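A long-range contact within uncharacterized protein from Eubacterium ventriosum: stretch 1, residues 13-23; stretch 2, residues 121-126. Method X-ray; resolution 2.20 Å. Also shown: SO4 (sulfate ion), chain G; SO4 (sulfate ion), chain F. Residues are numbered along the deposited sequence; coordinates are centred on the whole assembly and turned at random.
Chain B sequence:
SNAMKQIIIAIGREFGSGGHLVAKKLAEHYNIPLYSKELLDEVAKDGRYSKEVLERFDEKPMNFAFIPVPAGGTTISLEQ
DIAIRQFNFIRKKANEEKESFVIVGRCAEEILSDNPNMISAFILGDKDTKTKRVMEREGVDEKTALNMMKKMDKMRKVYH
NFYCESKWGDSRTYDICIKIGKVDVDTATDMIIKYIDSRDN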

# COMPACT_ATOMS: atom_id res chain seq x y z
N ARG B 13 12.85 -6.06 11.79
CA ARG B 13 12.43 -7.40 12.06
C ARG B 13 10.90 -7.54 12.25
O ARG B 13 10.22 -6.61 12.74
CB ARG B 13 13.15 -7.94 13.32
CG ARG B 13 12.36 -7.70 14.64
CD ARG B 13 12.90 -6.70 15.67
NE ARG B 13 12.50 -5.34 15.42
CZ ARG B 13 12.21 -4.40 16.33
NH1 ARG B 13 12.22 -4.62 17.63
NH2 ARG B 13 11.89 -3.17 15.88
N GLU B 14 10.39 -8.71 11.87
CA GLU B 14 9.06 -9.16 12.24
C GLU B 14 9.15 -9.75 13.64
O GLU B 14 10.15 -10.40 13.99
CB GLU B 14 8.57 -10.28 11.33
CG GLU B 14 8.57 -9.93 9.90
CD GLU B 14 8.04 -11.05 9.03
OE1 GLU B 14 8.30 -12.24 9.34
OE2 GLU B 14 7.41 -10.74 8.00
N PHE B 15 8.07 -9.58 14.40
CA PHE B 15 8.00 -10.08 15.74
C PHE B 15 8.02 -11.58 15.70
O PHE B 15 7.31 -12.20 14.88
CB PHE B 15 6.70 -9.65 16.36
CG PHE B 15 6.59 -10.00 17.83
CD1 PHE B 15 7.33 -9.28 18.77
CD2 PHE B 15 5.76 -11.04 18.25
CE1 PHE B 15 7.23 -9.58 20.13
CE2 PHE B 15 5.64 -11.32 19.62
CZ PHE B 15 6.36 -10.60 20.55
N GLY B 16 8.86 -12.16 16.55
CA GLY B 16 9.07 -13.59 16.55
C GLY B 16 10.07 -14.18 15.56
O GLY B 16 10.23 -15.40 15.53
N SER B 17 10.77 -13.36 14.76
CA SER B 17 11.59 -13.89 13.68
C SER B 17 12.94 -14.35 14.08
O SER B 17 13.62 -15.01 13.29
CB SER B 17 11.81 -12.84 12.62
OG SER B 17 12.40 -11.70 13.19
N GLY B 18 13.37 -13.96 15.28
CA GLY B 18 14.74 -14.20 15.75
C GLY B 18 15.60 -12.97 15.55
O GLY B 18 16.82 -13.02 15.67
N GLY B 19 14.99 -11.84 15.28
CA GLY B 19 15.75 -10.62 14.93
C GLY B 19 16.58 -10.05 16.06
O GLY B 19 17.73 -9.61 15.82
N HIS B 20 16.05 -10.02 17.28
CA HIS B 20 16.87 -9.66 18.46
C HIS B 20 18.07 -10.58 18.60
O HIS B 20 19.13 -10.12 18.90
CB HIS B 20 16.07 -9.69 19.74
CG HIS B 20 16.90 -9.48 20.98
ND1 HIS B 20 17.26 -8.23 21.45
CD2 HIS B 20 17.46 -10.38 21.84
CE1 HIS B 20 18.01 -8.37 22.53
NE2 HIS B 20 18.14 -9.66 22.79
N LEU B 21 17.91 -11.88 18.42
CA LEU B 21 19.02 -12.82 18.57
C LEU B 21 20.08 -12.55 17.53
O LEU B 21 21.25 -12.63 17.82
CB LEU B 21 18.56 -14.27 18.39
CG LEU B 21 17.58 -14.88 19.38
CD1 LEU B 21 17.46 -16.42 19.20
CD2 LEU B 21 17.99 -14.54 20.84
N VAL B 22 19.68 -12.26 16.30
CA VAL B 22 20.66 -11.89 15.26
C VAL B 22 21.39 -10.59 15.65
O VAL B 22 22.63 -10.49 15.55
CB VAL B 22 19.99 -11.77 13.90
CG1 VAL B 22 20.97 -11.26 12.85
CG2 VAL B 22 19.38 -13.09 13.47
N ALA B 23 20.63 -9.60 16.08
CA ALA B 23 21.24 -8.31 16.49
C ALA B 23 22.30 -8.54 17.60
O ALA B 23 23.44 -8.10 17.50
CB ALA B 23 20.19 -7.36 16.93
N ALA B 121 19.58 -4.50 7.64
CA ALA B 121 19.14 -5.86 7.41
C ALA B 121 17.77 -5.97 8.03
O ALA B 121 17.53 -5.43 9.16
CB ALA B 121 20.16 -6.86 8.04
N PHE B 122 16.84 -6.58 7.30
CA PHE B 122 15.52 -6.89 7.85
C PHE B 122 15.40 -8.40 8.04
O PHE B 122 15.61 -9.15 7.11
CB PHE B 122 14.44 -6.33 6.94
CG PHE B 122 13.03 -6.47 7.50
CD1 PHE B 122 12.17 -7.43 6.99
CD2 PHE B 122 12.58 -5.59 8.47
CE1 PHE B 122 10.94 -7.61 7.51
CE2 PHE B 122 11.31 -5.74 9.01
CZ PHE B 122 10.48 -6.74 8.57
N ILE B 123 15.03 -8.83 9.26
CA ILE B 123 14.88 -10.24 9.61
C ILE B 123 13.41 -10.62 9.66
O ILE B 123 12.58 -9.92 10.23
CB ILE B 123 15.51 -10.51 10.92
CG1 ILE B 123 16.91 -9.89 10.93
CG2 ILE B 123 15.58 -12.04 11.22
CD1 ILE B 123 17.91 -10.72 10.00
N LEU B 124 13.08 -11.72 8.99
CA LEU B 124 11.73 -12.19 8.92
C LEU B 124 11.76 -13.69 9.18
O LEU B 124 12.83 -14.27 9.38
CB LEU B 124 11.09 -11.81 7.60
CG LEU B 124 11.65 -12.14 6.23
CD1 LEU B 124 10.48 -12.05 5.16
CD2 LEU B 124 12.88 -11.31 5.78
N GLY B 125 10.59 -14.31 9.27
CA GLY B 125 10.56 -15.78 9.43
C GLY B 125 9.32 -16.37 8.79
O GLY B 125 8.44 -15.62 8.39
N ASP B 126 9.20 -17.69 8.68
CA ASP B 126 7.89 -18.24 8.26
C ASP B 126 6.98 -18.34 9.48
O ASP B 126 7.46 -18.28 10.60
CB ASP B 126 8.02 -19.58 7.59
CG ASP B 126 8.48 -20.61 8.53
OD1 ASP B 126 9.69 -20.60 8.82
OD2 ASP B 126 7.63 -21.36 9.04
S SO4 G . 12.16 -11.02 17.60
O1 SO4 G . 13.30 -10.35 18.25
O2 SO4 G . 10.88 -10.58 18.15
O3 SO4 G . 12.30 -10.55 16.20
O4 SO4 G . 12.33 -12.50 17.74
S SO4 F . 11.08 -0.48 17.87
O1 SO4 F . 12.07 0.58 17.79
O2 SO4 F . 10.84 -0.87 16.47
O3 SO4 F . 11.57 -1.58 18.68
O4 SO4 F . 9.87 0.06 18.53

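The glutamate E14 grips the neighbouring strand at two levels, once with its backbone and once with its carboxylate. Its amide N donates to I123 O (3.0 Å, nearly straight at 158°), and its side chain, pointing toward the strand, reaches two residues further on, where OE1 accepts from G125 N at 3.1 Å. A carboxylate oxygen thus takes a strand amide just where the first stretch leaves the sheet for a type II turn. Glutamate suits the place because its extended chi2 (t) carries an acceptor as far as G125.

Before the turn, R13 and I123 form a parallel bridge, their CA atoms 4.5 Å apart, and I123 O also receives a CA-H...O contact from R13 CA at 3.1 Å. Their side chains share one face of the sheet, CB to CB 4.2 Å. I123, the residue most covered by this contact, extends CD1 to within 4.2 Å of V22 CG1, so two branched aliphatic residues join strand to helix. The helix begins with G19, whose CA lies 4.0 Å from I123 CG2; a CB there would clash with R13 CB. Meanwhile F122 brings its ring against the backbone of the first stretch, CE2 coming within 3.2 Å of R13 N.

The turn from E14 to S17 is closed by S17 N donating to E14 O (3.1 Å). S17 OG donates to the same oxygen at 2.7 Å, a reach for which the short serine side chain is well suited, while S17 CB packs 3.5 Å from L124 C. G16 and G18 adopt positive phi, where a CB would be jammed against the preceding carbonyl. The loop and the first turn of the helix present amides to the chain G sulfate, probably from the crystallisation liquor: G16 N to O2 and G18 N to O4, both 3.0 Å, and H20 N to O1, 2.9 Å.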